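Phenolpthiocerol synthesis type-I polyketide synthase ppsA (Mycobacterium bovis, PDB 7AKC) probably helps build the lipid core of phthiocerols and phenolphthiocerols within the PpsABCDE complex, its acyltransferase domain, studied here, being the part that would load extender units. Local coordinates at residues M113-A118 with I242-A247; P158-L163 with R179-A184; T134-R139 with S227-L232. All blocks are in the same frame, centred on the assembly; numbering follows the deposited sequence.

Contact 1 of 3, residues M113-A118 with I242-A247; sequences MGEVAA and ISTTYA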
loop_
_atom_site.group_PDB
_atom_site.type_symbol
_atom_site.label_atom_id
_atom_site.label_comp_id
_atom_site.label_asym_id
_atom_site.label_seq_id
_atom_site.Cartn_x
_atom_site.Cartn_y
_atom_site.Cartn_z
ATOM N N MET A 113 -3.155 -2.435 -1.007
ATOM C CA MET A 113 -3.707 -3.225 -2.103
ATOM C C MET A 113 -2.829 -3.202 -3.379
ATOM O O MET A 113 -2.949 -4.086 -4.219
ATOM C CB MET A 113 -5.149 -2.788 -2.387
ATOM C CG MET A 113 -6.017 -2.672 -1.139
ATOM S SD MET A 113 -6.520 -4.273 -0.465
ATOM C CE MET A 113 -5.259 -4.492 0.893
ATOM N N GLY A 114 -1.896 -2.257 -3.466
ATOM C CA GLY A 114 -0.964 -2.116 -4.577
ATOM C C GLY A 114 0.082 -3.212 -4.672
ATOM O O GLY A 114 0.756 -3.331 -5.699
ATOM N N GLU A 115 0.273 -3.994 -3.585
ATOM C CA GLU A 115 1.255 -5.086 -3.586
ATOM C C GLU A 115 0.856 -6.185 -4.590
ATOM O O GLU A 115 1.731 -6.869 -5.109
ATOM C CB GLU A 115 1.466 -5.648 -2.165
ATOM C CG GLU A 115 2.528 -6.732 -2.120
ATOM C CD GLU A 115 3.231 -6.762 -0.779
ATOM O OE1 GLU A 115 3.176 -7.822 -0.122
ATOM O OE2 GLU A 115 3.845 -5.742 -0.396
ATOM N N VAL A 116 -0.444 -6.327 -4.925
ATOM C CA VAL A 116 -0.842 -7.296 -5.971
ATOM C C VAL A 116 -0.197 -6.894 -7.301
ATOM O O VAL A 116 0.462 -7.725 -7.945
ATOM C CB VAL A 116 -2.372 -7.443 -6.126
ATOM C CG1 VAL A 116 -2.716 -8.254 -7.379
ATOM C CG2 VAL A 116 -2.968 -8.098 -4.901
ATOM N N ALA A 117 -0.354 -5.620 -7.703
ATOM C CA ALA A 117 0.208 -5.171 -8.985
ATOM C C ALA A 117 1.719 -5.246 -9.011
ATOM O O ALA A 117 2.297 -5.583 -10.053
ATOM C CB ALA A 117 -0.255 -3.758 -9.299
ATOM N N ALA A 118 2.361 -4.955 -7.867
ATOM C CA ALA A 118 3.813 -5.024 -7.729
ATOM C C ALA A 118 4.247 -6.476 -7.857
ATOM O O ALA A 118 5.218 -6.743 -8.560
ATOM C CB ALA A 118 4.258 -4.455 -6.373
ATOM N N ILE A 242 10.276 -5.572 -2.617
ATOM C CA ILE A 242 10.259 -5.443 -1.177
ATOM C C ILE A 242 8.796 -5.413 -0.784
ATOM O O ILE A 242 8.033 -4.538 -1.235
ATOM C CB ILE A 242 11.011 -4.229 -0.609
ATOM C CG1 ILE A 242 12.460 -4.194 -1.157
ATOM C CG2 ILE A 242 10.955 -4.256 0.927
ATOM C CD1 ILE A 242 13.237 -3.030 -0.703
ATOM N N SER A 243 8.360 -6.422 -0.028
ATOM C CA SER A 243 6.970 -6.444 0.445
ATOM C C SER A 243 6.782 -5.427 1.565
ATOM O O SER A 243 7.676 -5.212 2.374
ATOM C CB SER A 243 6.648 -7.828 0.995
ATOM O OG SER A 243 5.321 -7.912 1.484
ATOM N N THR A 244 5.597 -4.847 1.646
ATOM C CA THR A 244 5.228 -3.967 2.745
ATOM C C THR A 244 4.336 -4.731 3.757
ATOM O O THR A 244 3.825 -4.131 4.728
ATOM C CB THR A 244 4.483 -2.738 2.194
ATOM O OG1 THR A 244 3.310 -3.139 1.438
ATOM C CG2 THR A 244 5.415 -1.806 1.357
ATOM N N THR A 245 4.156 -6.030 3.579
ATOM C CA THR A 245 3.307 -6.837 4.426
ATOM C C THR A 245 3.848 -7.142 5.820
ATOM O O THR A 245 3.063 -7.146 6.805
ATOM C CB THR A 245 2.956 -8.134 3.692
ATOM O OG1 THR A 245 2.177 -7.786 2.531
ATOM C CG2 THR A 245 2.170 -9.119 4.573
ATOM N N TYR A 246 5.151 -7.412 5.889
ATOM C CA TYR A 246 5.774 -7.863 7.150
ATOM C C TYR A 246 6.726 -6.833 7.759
ATOM O O TYR A 246 7.410 -6.118 7.032
ATOM C CB TYR A 246 6.534 -9.168 6.899
ATOM C CG TYR A 246 5.750 -10.217 6.160
ATOM C CD1 TYR A 246 4.888 -11.061 6.837
ATOM C CD2 TYR A 246 5.870 -10.369 4.791
ATOM C CE1 TYR A 246 4.160 -12.028 6.172
ATOM C CE2 TYR A 246 5.145 -11.329 4.111
ATOM C CZ TYR A 246 4.288 -12.162 4.803
ATOM O OH TYR A 246 3.569 -13.115 4.149
ATOM N N ALA A 247 6.763 -6.806 9.088
ATOM C CA ALA A 247 7.703 -5.922 9.783
ATOM C C ALA A 247 9.143 -6.364 9.493
ATOM O O ALA A 247 10.036 -5.531 9.475
ATOM C CB ALA A 247 7.458 -5.954 11.300
HETATM O O HOH W 1 5.562 -4.773 -2.309
#

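Contact 2 of 3, residues P158-L163 with R179-A184; sequences PTTEAL and RQTVIA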
loop_
_atom_site.group_PDB
_atom_site.type_symbol
_atom_site.label_atom_id
_atom_site.label_comp_id
_atom_site.label_asym_id
_atom_site.label_seq_id
_atom_site.Cartn_x
_atom_site.Cartn_y
_atom_site.Cartn_z
ATOM N N PRO A 158 5.097 5.637 17.399
ATOM C CA PRO A 158 4.913 5.297 18.826
ATOM C C PRO A 158 3.822 6.179 19.461
ATOM O O PRO A 158 2.984 5.682 20.218
ATOM C CB PRO A 158 6.285 5.567 19.440
ATOM C CG PRO A 158 7.255 5.349 18.286
ATOM C CD PRO A 158 6.504 5.963 17.098
ATOM N N THR A 159 3.748 7.458 19.055
ATOM C CA THR A 159 2.704 8.348 19.599
ATOM C C THR A 159 1.314 7.887 19.083
ATOM O O THR A 159 0.313 7.876 19.812
ATOM C CB THR A 159 2.946 9.780 19.127
ATOM O OG1 THR A 159 4.255 10.221 19.530
ATOM C CG2 THR A 159 1.903 10.725 19.688
ATOM N N THR A 160 1.262 7.450 17.817
ATOM C CA THR A 160 0.021 6.915 17.262
ATOM C C THR A 160 -0.413 5.667 18.043
ATOM O O THR A 160 -1.565 5.571 18.456
ATOM C CB THR A 160 0.190 6.566 15.797
ATOM O OG1 THR A 160 0.466 7.774 15.084
ATOM C CG2 THR A 160 -1.103 5.935 15.228
ATOM N N GLU A 161 0.526 4.709 18.270
ATOM C CA GLU A 161 0.157 3.479 18.991
ATOM C C GLU A 161 -0.393 3.831 20.380
ATOM O O GLU A 161 -1.374 3.248 20.808
ATOM C CB GLU A 161 1.322 2.506 19.124
ATOM C CG GLU A 161 1.801 1.969 17.789
ATOM C CD GLU A 161 0.971 0.820 17.231
ATOM O OE1 GLU A 161 -0.225 0.696 17.570
ATOM O OE2 GLU A 161 1.525 0.056 16.416
ATOM N N ALA A 162 0.185 4.828 21.013
ATOM C CA ALA A 162 -0.231 5.248 22.341
ATOM C C ALA A 162 -1.643 5.850 22.259
ATOM O O ALA A 162 -2.471 5.544 23.097
ATOM C CB ALA A 162 0.755 6.260 22.898
ATOM N N LEU A 163 -1.902 6.700 21.256
ATOM C CA LEU A 163 -3.231 7.288 21.085
ATOM C C LEU A 163 -4.349 6.220 20.917
ATOM O O LEU A 163 -5.469 6.404 21.461
ATOM C CB LEU A 163 -3.176 8.144 19.802
ATOM C CG LEU A 163 -4.555 8.620 19.252
ATOM C CD1 LEU A 163 -5.174 9.681 20.210
ATOM C CD2 LEU A 163 -4.406 9.108 17.833
ATOM N N ARG A 179 7.006 10.958 10.534
ATOM C CA ARG A 179 6.094 11.865 11.228
ATOM C C ARG A 179 4.651 11.792 10.717
ATOM O O ARG A 179 3.872 12.700 11.003
ATOM C CB ARG A 179 6.600 13.307 11.075
ATOM C CG ARG A 179 8.022 13.473 11.551
ATOM C CD ARG A 179 8.006 13.689 13.050
ATOM N N GLN A 180 4.326 10.776 9.909
ATOM C CA GLN A 180 2.984 10.636 9.340
ATOM C C GLN A 180 2.571 9.190 9.468
ATOM O O GLN A 180 3.228 8.305 8.894
ATOM C CB GLN A 180 3.030 10.912 7.841
ATOM C CG GLN A 180 3.096 12.351 7.419
ATOM C CD GLN A 180 2.357 12.465 6.107
ATOM O OE1 GLN A 180 2.460 11.594 5.193
ATOM N NE2 GLN A 180 1.575 13.512 5.996
ATOM N N THR A 181 1.417 8.950 10.107
ATOM C CA THR A 181 0.964 7.585 10.314
ATOM C C THR A 181 -0.525 7.502 10.035
ATOM O O THR A 181 -1.258 8.412 10.417
ATOM C CB THR A 181 1.246 7.227 11.813
ATOM O OG1 THR A 181 2.634 7.468 12.095
ATOM C CG2 THR A 181 0.953 5.753 12.119
ATOM N N VAL A 182 -0.975 6.454 9.346
ATOM C CA VAL A 182 -2.394 6.282 9.054
ATOM C C VAL A 182 -2.990 5.266 10.013
ATOM O O VAL A 182 -2.388 4.197 10.215
ATOM C CB VAL A 182 -2.574 5.809 7.593
ATOM C CG1 VAL A 182 -4.048 5.541 7.281
ATOM C CG2 VAL A 182 -1.976 6.829 6.632
ATOM N N ILE A 183 -4.132 5.585 10.620
ATOM C CA ILE A 183 -4.876 4.652 11.473
ATOM C C ILE A 183 -6.131 4.149 10.687
ATOM O O ILE A 183 -6.589 4.820 9.777
ATOM C CB ILE A 183 -5.297 5.262 12.786
ATOM C CG1 ILE A 183 -6.161 6.535 12.569
ATOM C CG2 ILE A 183 -4.012 5.604 13.597
ATOM C CD1 ILE A 183 -6.760 7.056 13.876
ATOM N N ALA A 184 -6.671 3.003 11.076
ATOM C CA ALA A 184 -7.794 2.412 10.380
ATOM C C ALA A 184 -8.702 1.717 11.383
ATOM O O ALA A 184 -8.228 1.086 12.320
ATOM C CB ALA A 184 -7.294 1.412 9.327
#

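Contact 3 of 3, residues T134-R139 with S227-L232; sequences TATRSR and SELADL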
loop_
_atom_site.group_PDB
_atom_site.type_symbol
_atom_site.label_atom_id
_atom_site.label_comp_id
_atom_site.label_asym_id
_atom_site.label_seq_id
_atom_site.Cartn_x
_atom_site.Cartn_y
_atom_site.Cartn_z
ATOM N N THR A 134 -7.288 -9.635 -7.034
ATOM C CA THR A 134 -7.992 -8.362 -6.942
ATOM C C THR A 134 -9.483 -8.567 -6.856
ATOM O O THR A 134 -10.087 -8.087 -5.912
ATOM C CB THR A 134 -7.608 -7.432 -8.111
ATOM O OG1 THR A 134 -6.183 -7.277 -8.117
ATOM C CG2 THR A 134 -8.258 -6.061 -7.971
ATOM N N ALA A 135 -10.065 -9.346 -7.790
ATOM C CA ALA A 135 -11.494 -9.625 -7.798
ATOM C C ALA A 135 -11.937 -10.436 -6.586
ATOM O O ALA A 135 -12.962 -10.106 -6.005
ATOM C CB ALA A 135 -11.907 -10.321 -9.113
ATOM N N THR A 136 -11.183 -11.471 -6.189
ATOM C CA THR A 136 -11.544 -12.301 -5.033
ATOM C C THR A 136 -11.584 -11.450 -3.749
ATOM O O THR A 136 -12.630 -11.341 -3.109
ATOM C CB THR A 136 -10.609 -13.527 -4.929
ATOM O OG1 THR A 136 -10.901 -14.433 -5.968
ATOM C CG2 THR A 136 -10.716 -14.238 -3.600
ATOM N N ARG A 137 -10.500 -10.746 -3.463
ATOM C CA ARG A 137 -10.393 -9.864 -2.299
ATOM C C ARG A 137 -11.453 -8.752 -2.325
ATOM O O ARG A 137 -12.088 -8.518 -1.294
ATOM C CB ARG A 137 -8.982 -9.263 -2.236
ATOM C CG ARG A 137 -8.698 -8.389 -1.024
ATOM C CD ARG A 137 -7.251 -7.865 -1.074
ATOM N NE ARG A 137 -6.949 -7.179 -2.337
ATOM C CZ ARG A 137 -5.728 -6.786 -2.707
ATOM N NH1 ARG A 137 -4.677 -7.051 -1.940
ATOM N NH2 ARG A 137 -5.562 -6.076 -3.812
ATOM N N SER A 138 -11.644 -8.066 -3.472
ATOM C CA SER A 138 -12.639 -6.979 -3.557
ATOM C C SER A 138 -14.064 -7.460 -3.287
ATOM O O SER A 138 -14.819 -6.756 -2.623
ATOM C CB SER A 138 -12.597 -6.284 -4.916
ATOM O OG SER A 138 -11.479 -5.429 -5.078
ATOM N N ARG A 139 -14.416 -8.659 -3.765
ATOM C CA ARG A 139 -15.748 -9.240 -3.563
ATOM C C ARG A 139 -15.934 -9.561 -2.067
ATOM O O ARG A 139 -16.975 -9.214 -1.493
ATOM C CB ARG A 139 -15.897 -10.489 -4.456
ATOM C CG ARG A 139 -17.098 -11.377 -4.141
ATOM C CD ARG A 139 -17.407 -12.252 -5.366
ATOM N N SER A 227 -9.076 -19.829 1.417
ATOM C CA SER A 227 -9.837 -20.861 0.721
ATOM C C SER A 227 -10.014 -20.602 -0.783
ATOM O O SER A 227 -9.790 -21.513 -1.585
ATOM C CB SER A 227 -11.212 -21.022 1.370
ATOM O OG SER A 227 -11.118 -21.357 2.744
ATOM N N GLU A 228 -10.454 -19.388 -1.167
ATOM C CA GLU A 228 -10.740 -19.032 -2.557
ATOM C C GLU A 228 -9.504 -18.851 -3.440
ATOM O O GLU A 228 -9.619 -18.914 -4.670
ATOM C CB GLU A 228 -11.638 -17.793 -2.630
ATOM C CG GLU A 228 -12.996 -18.005 -1.985
ATOM C CD GLU A 228 -13.954 -16.836 -2.108
ATOM O OE1 GLU A 228 -14.939 -16.785 -1.336
ATOM O OE2 GLU A 228 -13.724 -15.973 -2.985
ATOM N N LEU A 229 -8.335 -18.643 -2.825
ATOM C CA LEU A 229 -7.074 -18.492 -3.544
ATOM C C LEU A 229 -6.110 -19.670 -3.287
ATOM O O LEU A 229 -4.923 -19.551 -3.577
ATOM C CB LEU A 229 -6.397 -17.170 -3.154
ATOM C CG LEU A 229 -7.167 -15.899 -3.473
ATOM C CD1 LEU A 229 -6.678 -14.744 -2.619
ATOM C CD2 LEU A 229 -7.044 -15.535 -4.924
ATOM N N ALA A 230 -6.622 -20.812 -2.778
ATOM C CA ALA A 230 -5.812 -22.005 -2.482
ATOM C C ALA A 230 -4.931 -22.490 -3.623
ATOM O O ALA A 230 -3.756 -22.805 -3.389
ATOM C CB ALA A 230 -6.694 -23.135 -1.991
ATOM N N ASP A 231 -5.449 -22.483 -4.853
ATOM C CA ASP A 231 -4.672 -22.975 -5.990
ATOM C C ASP A 231 -3.773 -21.936 -6.657
ATOM O O ASP A 231 -3.325 -22.182 -7.776
ATOM C CB ASP A 231 -5.561 -23.656 -7.036
ATOM C CG ASP A 231 -6.558 -22.738 -7.712
ATOM O OD1 ASP A 231 -6.895 -21.697 -7.125
ATOM O OD2 ASP A 231 -7.009 -23.074 -8.833
ATOM N N LEU A 232 -3.446 -20.818 -5.978
ATOM C CA LEU A 232 -2.519 -19.843 -6.561
ATOM C C LEU A 232 -1.153 -20.467 -6.681
ATOM O O LEU A 232 -0.709 -21.122 -5.740
ATOM C CB LEU A 232 -2.378 -18.588 -5.682
ATOM C CG LEU A 232 -3.271 -17.417 -6.012
ATOM C CD1 LEU A 232 -2.833 -16.209 -5.220
ATOM C CD2 LEU A 232 -3.262 -17.073 -7.493
#

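Contact 1 of 3, residues M113-A118 with I242-A247
Beside the probable nucleophile elbow of the acyltransferase domain, Glu115 on helix 115-121 reaches into the loop that follows the outermost strand 240-242 of the parallel sheet, and Ser243, Thr244 and Thr245 close round its carboxylate. With CG anti to the backbone N (chi1 -177°) and the chain extended beyond it, the side chain carries both oxygens across to the loop. Ser243 OG donates to Glu115 OE1 over 2.7 Å from the syn side, somewhat out of the carboxylate plane. From the opposite face, 46° out of that plane, Thr245 OG1 donates to the same Glu115 OE1 at 2.8 Å. His259 NE2 is also hydrogen-bonded to this oxygen, so three groups grip it. The other oxygen turns its syn lone pair to the backbone: Thr244 N lies 2.8 Å from Glu115 OE2, and the bond is nearly straight (166°). A water sits 2.7 Å from Glu115 OE2 and equally far from Ile242 O. Ser243 OG has a second task, accepting from Thr245 N at 3.0 Å in an ST turn that folds the loop round the acid. These bonds fix the rotation of the buried carboxylate, and the donors would favour its anionic form. Thr244 OG1 meanwhile bonds Gly110 O, tying the loop to the end of strand 107-110; strand, tight turn and helix are together consistent with the nucleophile elbow of alpha/beta-hydrolase-like acyltransferases.

Contact 2 of 3, residues P158-L163 with R179-A184
Thr160 OG1, hydrogen-bonded to Asp156 O one turn back, faces Thr181, whose own OG1 is bonded to Leu155 O; both hydroxyls are thus satisfied by the backbone just ahead of helix 157-164. The helix and strand 180-184 belong to the small subdomain, where a beta-alpha-beta-beta-alpha-beta order and a four-stranded antiparallel sheet make the ferredoxin-like fold of acyltransferases. Helix 157-164 lies on one face of that sheet, and Thr160 and Thr181 reach toward each other tip to tip, their CA atoms 7.0 Å apart. In each threonine the methyl is anti to the backbone N while the hydroxyl sits beside it, chi1 being -64° in Thr160 and -54° in Thr181. The oxygen of the helix residue therefore rests on carbon: Thr160 OG1 is 3.4 Å from Thr181 CB. Alongside, the two methyls meet, Thr160 CG2 and Thr181 CG2 being 3.7 Å apart. Two residues further on, Ile183 points to the same side of the strand and also packs against Leu193 of helix 187-199, the second helix on this face. The join with Ile183 is tight, for its CG2 comes within 3.4 Å of Thr160 CG2, a separation shorter than two methyls normally keep.

Contact 3 of 3, residues T134-R139 with S227-L232
Glu228 and Leu229, at the end of helix 222-228, close over Thr136, a residue of helix 127-141 in the large alpha/beta-hydrolase-like subdomain. Taken in order, the second segment enters the contact at Glu228, which crosses Thr136 at a slant. Its CG lies beside the backbone N (chi1 -62°) and the chain then runs out extended, so that the base and the far end of the side chain both meet one methyl: Glu228 CB is 3.8 Å and Glu228 OE2 3.5 Å from Thr136 CG2. The residue is exposed and lies at the outer margin of the contact; its side chain also touches Leu140 farther along helix 127-141. At Leu229 the chain leaves helical geometry and the side chain turns inward. It meets Thr136 tip to tip, with Leu229 CG 3.9 Å from Thr136 CG2 and Leu229 CD2 4.1 Å from Thr136 CB; Val133 and Ala257 add to the buried surroundings of this leucine. From Leu229 to Leu232 the backbone makes a type I beta turn, closed by Leu232 N to Leu229 O at 3.1 Å. Within the turn Asp231 OD1 forms a salt bridge with NH1 of Arg132, which lies one helical turn before Thr136. Leu232 completes the segment, packing on Glu129, Val133 and Trp260. Thr136 keeps its hydroxyl for its own helix, OG1 bonding Arg132 O, and with chi1 at -71° its CG2 stands anti to the backbone N, turned to Glu228 and Leu229.

Contacts 1 and 3 both belong to the large subdomain and touch through consecutive helices: Met113 O and Val116 of segment 113-118 meet Arg137 of helix 127-141. Contact 2 lies apart in the small subdomain, its centre about 20 Å from that of contact 1 and about 30 Å from that of contact 3, although in sequence it is nested inside the loops closed by both. The chemistry changes with place. Near the middle of the chain, contact 1 buries a carboxylate and meets it with hydrogen bonds. Contact 2 is equally buried but farther out, joining helix to sheet by van der Waals contact of threonine and isoleucine side chains. At the partly exposed contact 3, a threonine methyl touches both a leucine and a surface glutamate.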